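Local coordinates for putative lipoprotein (Bacteroides fragilis, PDB 3QNK) that is of unknown function but, as a SusD-family outer-membrane lipoprotein, probably helps to bind glycans at the cell surface, at residues S46-R51 against S57-N62; R85-F90 against G109-L114; K203-V208 against A392-N397. One frame throughout, in Å; residues are numbered along the deposited sequence.

Contact 1. Residues S46-R51 against S57-N62; sequences SVSAQR and SWFKFN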
loop_
_atom_site.group_PDB
_atom_site.type_symbol
_atom_site.label_atom_id
_atom_site.label_comp_id
_atom_site.label_asym_id
_atom_site.label_seq_id
_atom_site.Cartn_x
_atom_site.Cartn_y
_atom_site.Cartn_z
ATOM N N SER B 46 3.367 -20.586 17.135
ATOM C CA SER B 46 2.211 -19.812 17.531
ATOM C C SER B 46 0.959 -20.132 16.754
ATOM O O SER B 46 1.027 -20.397 15.555
ATOM C CB SER B 46 2.517 -18.317 17.371
ATOM O OG SER B 46 1.429 -17.488 17.751
ATOM N N VAL B 47 -0.198 -20.057 17.457
ATOM C CA VAL B 47 -1.561 -20.084 16.929
ATOM C C VAL B 47 -2.148 -18.733 17.352
ATOM O O VAL B 47 -2.324 -18.497 18.552
ATOM C CB VAL B 47 -2.427 -21.295 17.397
ATOM C CG1 VAL B 47 -3.871 -21.163 16.908
ATOM C CG2 VAL B 47 -1.819 -22.642 16.976
ATOM N N SER B 48 -2.372 -17.826 16.392
ATOM C CA SER B 48 -2.882 -16.468 16.671
ATOM C C SER B 48 -4.215 -16.453 17.426
ATOM O O SER B 48 -5.110 -17.248 17.137
ATOM C CB SER B 48 -3.061 -15.683 15.371
ATOM O OG SER B 48 -3.490 -14.347 15.571
ATOM N N ALA B 49 -4.363 -15.490 18.346
ATOM C CA ALA B 49 -5.618 -15.230 19.044
ATOM C C ALA B 49 -6.689 -14.792 18.010
ATOM O O ALA B 49 -7.888 -14.730 18.350
ATOM C CB ALA B 49 -5.412 -14.142 20.087
ATOM N N GLN B 50 -6.234 -14.512 16.739
ATOM C CA GLN B 50 -7.068 -14.116 15.601
ATOM C C GLN B 50 -7.237 -15.255 14.594
ATOM O O GLN B 50 -7.679 -15.002 13.470
ATOM C CB GLN B 50 -6.508 -12.884 14.880
ATOM C CG GLN B 50 -6.750 -11.580 15.609
ATOM C CD GLN B 50 -5.871 -11.398 16.823
ATOM O OE1 GLN B 50 -4.608 -11.474 16.776
ATOM N NE2 GLN B 50 -6.538 -11.166 17.941
ATOM N N ARG B 51 -6.902 -16.506 15.014
ATOM C CA ARG B 51 -6.952 -17.716 14.220
ATOM C C ARG B 51 -8.235 -17.799 13.470
ATOM O O ARG B 51 -8.190 -18.075 12.267
ATOM C CB ARG B 51 -6.765 -18.970 15.093
ATOM C CG ARG B 51 -6.865 -20.307 14.331
ATOM C CD ARG B 51 -7.238 -21.454 15.233
ATOM N NE ARG B 51 -8.602 -21.320 15.743
ATOM C CZ ARG B 51 -9.005 -21.799 16.916
ATOM N NH1 ARG B 51 -8.149 -22.417 17.717
ATOM N NH2 ARG B 51 -10.253 -21.621 17.317
ATOM N N SER B 57 -8.227 -14.033 5.698
ATOM C CA SER B 57 -7.358 -12.899 5.361
ATOM C C SER B 57 -5.895 -13.162 5.611
ATOM O O SER B 57 -5.091 -12.768 4.788
ATOM C CB SER B 57 -7.737 -11.659 6.159
ATOM O OG SER B 57 -8.931 -11.071 5.686
ATOM N N TRP B 58 -5.541 -13.758 6.763
ATOM C CA TRP B 58 -4.165 -13.887 7.202
ATOM C C TRP B 58 -3.576 -15.275 7.259
ATOM O O TRP B 58 -2.341 -15.363 7.301
ATOM C CB TRP B 58 -4.042 -13.331 8.636
ATOM C CG TRP B 58 -4.368 -11.873 8.840
ATOM C CD1 TRP B 58 -4.604 -10.932 7.881
ATOM C CD2 TRP B 58 -4.401 -11.176 10.102
ATOM N NE1 TRP B 58 -4.870 -9.711 8.470
ATOM C CE2 TRP B 58 -4.767 -9.838 9.832
ATOM C CE3 TRP B 58 -4.264 -11.581 11.447
ATOM C CZ2 TRP B 58 -4.929 -8.886 10.849
ATOM C CZ3 TRP B 58 -4.457 -10.646 12.453
ATOM C CH2 TRP B 58 -4.749 -9.308 12.148
ATOM N N PHE B 59 -4.393 -16.347 7.424
ATOM C CA PHE B 59 -3.750 -17.635 7.722
ATOM C C PHE B 59 -3.988 -18.757 6.732
ATOM O O PHE B 59 -3.773 -19.916 7.105
ATOM C CB PHE B 59 -4.101 -18.091 9.142
ATOM C CG PHE B 59 -3.759 -17.029 10.174
ATOM C CD1 PHE B 59 -2.459 -16.546 10.302
ATOM C CD2 PHE B 59 -4.746 -16.486 10.991
ATOM C CE1 PHE B 59 -2.160 -15.549 11.235
ATOM C CE2 PHE B 59 -4.447 -15.485 11.913
ATOM C CZ PHE B 59 -3.166 -15.009 12.012
ATOM N N LYS B 60 -4.264 -18.426 5.446
ATOM C CA LYS B 60 -4.465 -19.446 4.426
ATOM C C LYS B 60 -3.228 -20.367 4.250
ATOM O O LYS B 60 -3.408 -21.551 3.906
ATOM C CB LYS B 60 -4.881 -18.830 3.095
ATOM C CG LYS B 60 -6.387 -18.801 2.936
ATOM C CD LYS B 60 -6.781 -18.066 1.691
ATOM C CE LYS B 60 -8.267 -17.974 1.612
ATOM N NZ LYS B 60 -8.677 -17.221 0.409
ATOM N N PHE B 61 -2.005 -19.864 4.564
ATOM C CA PHE B 61 -0.757 -20.657 4.460
ATOM C C PHE B 61 -0.857 -21.921 5.293
ATOM O O PHE B 61 -0.500 -23.014 4.851
ATOM C CB PHE B 61 0.472 -19.822 4.921
ATOM C CG PHE B 61 1.790 -20.561 5.034
ATOM C CD1 PHE B 61 2.145 -21.218 6.216
ATOM C CD2 PHE B 61 2.693 -20.580 3.973
ATOM C CE1 PHE B 61 3.352 -21.938 6.309
ATOM C CE2 PHE B 61 3.916 -21.271 4.085
ATOM C CZ PHE B 61 4.210 -21.983 5.235
ATOM N N ASN B 62 -1.331 -21.759 6.515
ATOM C CA ASN B 62 -1.442 -22.829 7.491
ATOM C C ASN B 62 -2.276 -24.034 7.007
ATOM O O ASN B 62 -2.154 -25.111 7.570
ATOM C CB ASN B 62 -2.024 -22.267 8.773
ATOM C CG ASN B 62 -1.055 -21.401 9.538
ATOM O OD1 ASN B 62 0.146 -21.603 9.509
ATOM N ND2 ASN B 62 -1.562 -20.463 10.301
#

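Contact 2. Residues R85-F90 against G109-L114; sequences RKCNRF and GEVHFL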
loop_
_atom_site.group_PDB
_atom_site.type_symbol
_atom_site.label_atom_id
_atom_site.label_comp_id
_atom_site.label_asym_id
_atom_site.label_seq_id
_atom_site.Cartn_x
_atom_site.Cartn_y
_atom_site.Cartn_z
ATOM N N ARG B 85 13.792 1.206 -4.891
ATOM C CA ARG B 85 13.843 2.344 -5.820
ATOM C C ARG B 85 14.502 3.565 -5.142
ATOM O O ARG B 85 15.372 4.196 -5.751
ATOM C CB ARG B 85 12.452 2.689 -6.354
ATOM C CG ARG B 85 12.457 3.766 -7.445
ATOM C CD ARG B 85 11.060 4.118 -7.928
ATOM N NE ARG B 85 11.113 4.983 -9.103
ATOM C CZ ARG B 85 10.935 6.299 -9.074
ATOM N NH1 ARG B 85 10.682 6.913 -7.929
ATOM N NH2 ARG B 85 11.017 7.012 -10.191
ATOM N N LYS B 86 14.136 3.844 -3.867
ATOM C CA LYS B 86 14.670 4.947 -3.076
ATOM C C LYS B 86 16.174 4.780 -2.830
ATOM O O LYS B 86 16.890 5.776 -2.857
ATOM C CB LYS B 86 13.913 5.077 -1.758
ATOM C CG LYS B 86 12.465 5.556 -1.897
ATOM C CD LYS B 86 11.849 5.798 -0.526
ATOM C CE LYS B 86 10.473 6.404 -0.608
ATOM N NZ LYS B 86 10.072 6.997 0.694
ATOM N N CYS B 87 16.665 3.532 -2.655
ATOM C CA CYS B 87 18.105 3.242 -2.479
ATOM C C CYS B 87 18.859 3.526 -3.758
ATOM O O CYS B 87 19.886 4.216 -3.718
ATOM C CB CYS B 87 18.343 1.803 -2.042
ATOM S SG CYS B 87 17.642 1.381 -0.430
ATOM N N ASN B 88 18.357 2.976 -4.896
ATOM C CA ASN B 88 18.949 3.103 -6.233
ATOM C C ASN B 88 19.062 4.553 -6.656
ATOM O O ASN B 88 20.027 4.907 -7.337
ATOM C CB ASN B 88 18.148 2.308 -7.254
ATOM C CG ASN B 88 18.199 0.818 -7.050
ATOM O OD1 ASN B 88 19.145 0.271 -6.470
ATOM N ND2 ASN B 88 17.181 0.125 -7.550
ATOM N N ARG B 89 18.105 5.394 -6.230
ATOM C CA ARG B 89 18.159 6.818 -6.518
ATOM C C ARG B 89 19.321 7.443 -5.797
ATOM O O ARG B 89 20.051 8.226 -6.391
ATOM C CB ARG B 89 16.863 7.511 -6.114
ATOM C CG ARG B 89 16.949 9.031 -6.206
ATOM C CD ARG B 89 16.711 9.558 -7.601
ATOM N NE ARG B 89 15.491 10.352 -7.621
ATOM C CZ ARG B 89 14.451 10.123 -8.415
ATOM N NH1 ARG B 89 14.470 9.102 -9.270
ATOM N NH2 ARG B 89 13.379 10.897 -8.351
ATOM N N PHE B 90 19.499 7.099 -4.506
ATOM C CA PHE B 90 20.615 7.598 -3.712
ATOM C C PHE B 90 21.909 7.322 -4.472
ATOM O O PHE B 90 22.659 8.264 -4.786
ATOM C CB PHE B 90 20.639 6.942 -2.316
ATOM C CG PHE B 90 21.796 7.404 -1.444
ATOM C CD1 PHE B 90 23.038 6.779 -1.514
ATOM C CD2 PHE B 90 21.643 8.470 -0.564
ATOM C CE1 PHE B 90 24.104 7.230 -0.739
ATOM C CE2 PHE B 90 22.706 8.901 0.225
ATOM C CZ PHE B 90 23.918 8.262 0.149
ATOM N N GLY B 109 27.610 3.472 2.507
ATOM C CA GLY B 109 27.680 2.197 3.205
ATOM C C GLY B 109 26.369 1.846 3.870
ATOM O O GLY B 109 25.922 0.707 3.775
ATOM N N GLU B 110 25.704 2.842 4.477
ATOM C CA GLU B 110 24.416 2.688 5.151
ATOM C C GLU B 110 23.335 2.315 4.149
ATOM O O GLU B 110 22.525 1.438 4.438
ATOM C CB GLU B 110 24.021 3.963 5.917
ATOM C CG GLU B 110 25.085 4.513 6.861
ATOM C CD GLU B 110 24.609 5.556 7.850
ATOM O OE1 GLU B 110 23.654 5.259 8.598
ATOM O OE2 GLU B 110 25.231 6.639 7.939
ATOM N N VAL B 111 23.361 2.913 2.950
ATOM C CA VAL B 111 22.400 2.624 1.882
ATOM C C VAL B 111 22.667 1.222 1.309
ATOM O O VAL B 111 21.694 0.519 0.993
ATOM C CB VAL B 111 22.391 3.725 0.798
ATOM C CG1 VAL B 111 21.272 3.494 -0.204
ATOM C CG2 VAL B 111 22.225 5.104 1.440
ATOM N N HIS B 112 23.955 0.778 1.253
ATOM C CA HIS B 112 24.295 -0.584 0.807
ATOM C C HIS B 112 23.684 -1.604 1.755
ATOM O O HIS B 112 23.105 -2.598 1.298
ATOM C CB HIS B 112 25.810 -0.814 0.714
ATOM C CG HIS B 112 26.402 -0.313 -0.563
ATOM N ND1 HIS B 112 26.139 -0.938 -1.778
ATOM C CD2 HIS B 112 27.189 0.770 -0.784
ATOM C CE1 HIS B 112 26.774 -0.217 -2.691
ATOM N NE2 HIS B 112 27.421 0.820 -2.140
ATOM N N PHE B 113 23.797 -1.337 3.083
ATOM C CA PHE B 113 23.260 -2.187 4.142
ATOM C C PHE B 113 21.751 -2.260 4.031
ATOM O O PHE B 113 21.196 -3.351 4.137
ATOM C CB PHE B 113 23.681 -1.663 5.541
ATOM C CG PHE B 113 23.038 -2.401 6.693
ATOM C CD1 PHE B 113 23.516 -3.643 7.098
ATOM C CD2 PHE B 113 21.914 -1.883 7.329
ATOM C CE1 PHE B 113 22.905 -4.339 8.135
ATOM C CE2 PHE B 113 21.310 -2.571 8.384
ATOM C CZ PHE B 113 21.803 -3.801 8.771
ATOM N N LEU B 114 21.092 -1.092 3.826
ATOM C CA LEU B 114 19.636 -1.007 3.723
ATOM C C LEU B 114 19.124 -1.689 2.462
ATOM O O LEU B 114 18.179 -2.463 2.562
ATOM C CB LEU B 114 19.138 0.443 3.816
ATOM C CG LEU B 114 19.226 1.061 5.229
ATOM C CD1 LEU B 114 18.980 2.545 5.183
ATOM C CD2 LEU B 114 18.244 0.428 6.199
#

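Contact 3. Residues K203-V208 against A392-N397; sequences KSCAEV and AEIYLN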
loop_
_atom_site.group_PDB
_atom_site.type_symbol
_atom_site.label_atom_id
_atom_site.label_comp_id
_atom_site.label_asym_id
_atom_site.label_seq_id
_atom_site.Cartn_x
_atom_site.Cartn_y
_atom_site.Cartn_z
ATOM N N LYS B 203 33.523 -17.197 8.673
ATOM C CA LYS B 203 34.395 -16.052 8.442
ATOM C C LYS B 203 33.695 -14.769 8.883
ATOM O O LYS B 203 34.304 -13.958 9.592
ATOM C CB LYS B 203 34.824 -15.978 6.975
ATOM C CG LYS B 203 35.837 -17.057 6.563
ATOM C CD LYS B 203 36.595 -16.689 5.274
ATOM C CE LYS B 203 36.852 -17.848 4.335
ATOM N NZ LYS B 203 35.983 -17.793 3.117
ATOM N N SER B 204 32.405 -14.606 8.517
ATOM C CA SER B 204 31.596 -13.445 8.903
ATOM C C SER B 204 31.423 -13.350 10.430
ATOM O O SER B 204 31.586 -12.267 10.995
ATOM C CB SER B 204 30.241 -13.492 8.223
ATOM O OG SER B 204 30.427 -13.312 6.835
ATOM N N CYS B 205 31.165 -14.494 11.089
ATOM C CA CYS B 205 31.012 -14.612 12.538
ATOM C C CYS B 205 32.312 -14.237 13.236
ATOM O O CYS B 205 32.270 -13.516 14.235
ATOM C CB CYS B 205 30.571 -16.021 12.921
ATOM S SG CYS B 205 28.889 -16.436 12.426
ATOM N N ALA B 206 33.470 -14.682 12.687
ATOM C CA ALA B 206 34.813 -14.406 13.239
ATOM C C ALA B 206 35.054 -12.894 13.339
ATOM O O ALA B 206 35.683 -12.419 14.292
ATOM C CB ALA B 206 35.884 -15.060 12.376
ATOM N N GLU B 207 34.492 -12.141 12.373
ATOM C CA GLU B 207 34.616 -10.699 12.323
ATOM C C GLU B 207 33.820 -10.013 13.435
ATOM O O GLU B 207 34.330 -9.089 14.057
ATOM C CB GLU B 207 34.195 -10.173 10.947
ATOM C CG GLU B 207 35.199 -10.507 9.858
ATOM C CD GLU B 207 36.636 -10.115 10.123
ATOM O OE1 GLU B 207 36.880 -8.998 10.638
ATOM O OE2 GLU B 207 37.521 -10.941 9.809
ATOM N N VAL B 208 32.606 -10.484 13.716
ATOM C CA VAL B 208 31.735 -9.914 14.748
ATOM C C VAL B 208 32.320 -10.169 16.164
ATOM O O VAL B 208 32.209 -9.301 17.053
ATOM C CB VAL B 208 30.293 -10.446 14.600
ATOM C CG1 VAL B 208 29.339 -9.741 15.564
ATOM C CG2 VAL B 208 29.811 -10.282 13.172
ATOM N N ALA B 392 23.674 -13.116 20.093
ATOM C CA ALA B 392 23.349 -14.538 20.248
ATOM C C ALA B 392 23.315 -15.295 18.908
ATOM O O ALA B 392 23.716 -16.462 18.857
ATOM C CB ALA B 392 22.016 -14.691 20.947
ATOM N N GLU B 393 22.860 -14.624 17.823
ATOM C CA GLU B 393 22.751 -15.215 16.498
ATOM C C GLU B 393 24.104 -15.578 15.908
ATOM O O GLU B 393 24.196 -16.579 15.191
ATOM C CB GLU B 393 22.035 -14.263 15.558
ATOM C CG GLU B 393 21.192 -15.000 14.548
ATOM C CD GLU B 393 20.546 -14.115 13.508
ATOM O OE1 GLU B 393 19.793 -13.182 13.892
ATOM O OE2 GLU B 393 20.787 -14.373 12.304
ATOM N N ILE B 394 25.152 -14.764 16.181
ATOM C CA ILE B 394 26.497 -15.010 15.676
ATOM C C ILE B 394 26.916 -16.418 16.103
ATOM O O ILE B 394 27.285 -17.221 15.255
ATOM C CB ILE B 394 27.474 -13.904 16.156
ATOM C CG1 ILE B 394 26.962 -12.493 15.774
ATOM C CG2 ILE B 394 28.922 -14.131 15.721
ATOM C CD1 ILE B 394 26.627 -12.247 14.300
ATOM N N TYR B 395 26.724 -16.748 17.381
ATOM C CA TYR B 395 27.079 -18.040 17.940
ATOM C C TYR B 395 26.325 -19.194 17.283
ATOM O O TYR B 395 26.941 -20.214 16.941
ATOM C CB TYR B 395 26.821 -18.042 19.441
ATOM C CG TYR B 395 27.762 -17.136 20.197
ATOM C CD1 TYR B 395 29.042 -17.557 20.535
ATOM C CD2 TYR B 395 27.372 -15.854 20.580
ATOM C CE1 TYR B 395 29.916 -16.728 21.224
ATOM C CE2 TYR B 395 28.241 -15.012 21.273
ATOM C CZ TYR B 395 29.516 -15.455 21.591
ATOM O OH TYR B 395 30.397 -14.673 22.292
ATOM N N LEU B 396 25.014 -19.027 17.081
ATOM C CA LEU B 396 24.151 -20.064 16.520
ATOM C C LEU B 396 24.344 -20.234 15.005
ATOM O O LEU B 396 24.343 -21.367 14.541
ATOM C CB LEU B 396 22.681 -19.794 16.885
ATOM C CG LEU B 396 22.344 -20.067 18.365
ATOM C CD1 LEU B 396 20.965 -19.612 18.722
ATOM C CD2 LEU B 396 22.477 -21.522 18.697
ATOM N N ASN B 397 24.602 -19.143 14.255
ATOM C CA ASN B 397 24.926 -19.211 12.827
ATOM C C ASN B 397 26.263 -19.917 12.644
ATOM O O ASN B 397 26.410 -20.740 11.749
ATOM C CB ASN B 397 24.985 -17.806 12.209
ATOM C CG ASN B 397 23.663 -17.075 12.165
ATOM O OD1 ASN B 397 22.608 -17.616 12.480
ATOM N ND2 ASN B 397 23.691 -15.823 11.749
#

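Contact 1. Residues S46-R51 against S57-N62
A type I beta turn from Ser48 to Arg51 packs on Phe59, the residue at which the chain leaves helical geometry after the short helix 55-58. Its bond runs from Arg51 N to Ser48 O, 2.9 Å. The turn lies along one border of the Phe59 ring: Gln50 O sits at the edge in the ring plane, 3.6 Å from Phe59 CE2, and Arg51 O is near that plane beside CD2. Ser48 CB reaches the ring obliquely, 3.4 Å from Phe59 CZ. With its CG beside the backbone N (chi1 -54°), Phe59 also lays one face under Trp58 CB, which stands over the ring centre.

Next door, the Gln50 chain bends at chi2 (74°); its amide plane stands 74° from the Trp58 indole, and NE2 is taken up by Trp271 O and Asp353 OD1. Arg51 points its CB away from this packing; its NH1 bonds Thr486 O, and NE makes a long, weak ion pair with a bound phosphate, probably from the crystallisation liquor. On the helix side, Ser57 OG bonds Asp503 OD1 of the second subunit. The indole meets the turn through CZ3, 3.9 Å from Gln50 CB.

Contact 2. Residues R85-F90 against G109-L114
Val111 of helix 101-126 fits between Cys87 and Phe90 of helix 76-93, one methyl for each. CG2, anti to the carbonyl carbon of its own residue, stands over the centre of the Phe90 ring as a CH-pi contact, 3.5 Å from the ring centroid and only 12° off the normal, with CD1 and CE1 its nearest ring atoms. Phe90 offers that face because its CG is anti to the backbone N (chi1 179°), which carries the ring out toward helix 101-126. The other methyl, CG1, goes to the previous turn of the partner helix: it lies 3.8 Å from Cys87 CB and as far from Cys87 O. Here the backbones come nearest, with the CA atoms of Cys87 and Val111 6.2 Å apart.

The CB of His112 points away from helix 76-93; its ND1 bonds Asp159 OD1, and its ring meets that of Phe91, one residue beyond Phe90. Phe113 serves another neighbour, meeting Phe240 edge-to-face. At Leu114 the chain faces helix 76-93 again, more loosely: Cys87 SG is 4.5 Å from Leu114 C. Tyr23 and Val24 of helix 17-29 also touch Phe90, joining a third helix to the packing.

Within this apolar seam the two short segments run nearly antiparallel, their axes 9.9 Å apart and their N-to-C directions at 153°. Consecutive helices folded back on each other in this way make a helical hairpin, the kind of unit from which an alpha-alpha superhelix such as that of the SusD family is built.

Contact 3. Residues K203-V208 against A392-N397
Asn397, whose CB lies 4.1 Å from Cys205 SG, carries an amide whose edge is turned along its own helix: ND2 donates to Glu393 OE2 at 3.3 Å, with the carboxylate oxygen almost in the amide plane. OE2 is approached on its anti side and somewhat out of the carboxylate plane, and the N-H points fairly straight at it (160°). Both groups have further partners, Arg443 NH2 and Ser189 OG for the amide and Arg190 NH2 for Glu393 OE1, so a polar network borders the apolar core of the contact.

Ile394 is the middle of that core, between Cys205 and Val208. Its CG2 faces Cys205, 3.8 Å from CB, whereas CG1 runs toward Val208 and comes 3.6 Å from Val208 CG1. The terminal CD1 then settles against both valine methyls, 3.9 Å from Val208 CG1 and from Val208 CG2. With SG beside the backbone N (chi1 -69°), Cys205 brings its sulfur within 3.3 Å of Ile394 O.

Helices 198-209 and 391-405 belong to parts of the chain far apart in sequence, yet they pass nearly antiparallel, segment axes 9.5 Å apart at 148°. Helix 181-194 flanks both, touching Val208 through Tyr185 and Ile394 through Ala186, while helices 408-420 and 432-446 pack against Leu396 of helix 391-405.

Contacts 2 and 3 both join nearly antiparallel helices, the first between neighbours in sequence and the second across more than 180 residues, tying the early helices to the later SusD-family region. Their centres are 25 Å apart, with nearest atoms about 10 Å. Contact 1, a turn against a helix end, lies well off: its centre is 34 Å from that of contact 2 and 33 Å from that of contact 3, on the opposite side of the chain's centre. Beside contact 1 sits a phosphate, probably from the crystallisation liquor, about 3 Å from the Arg51 side chain. The second subunit touches segments of contact 1 and, through Arg85 alone, of contact 2, but not of contact 3.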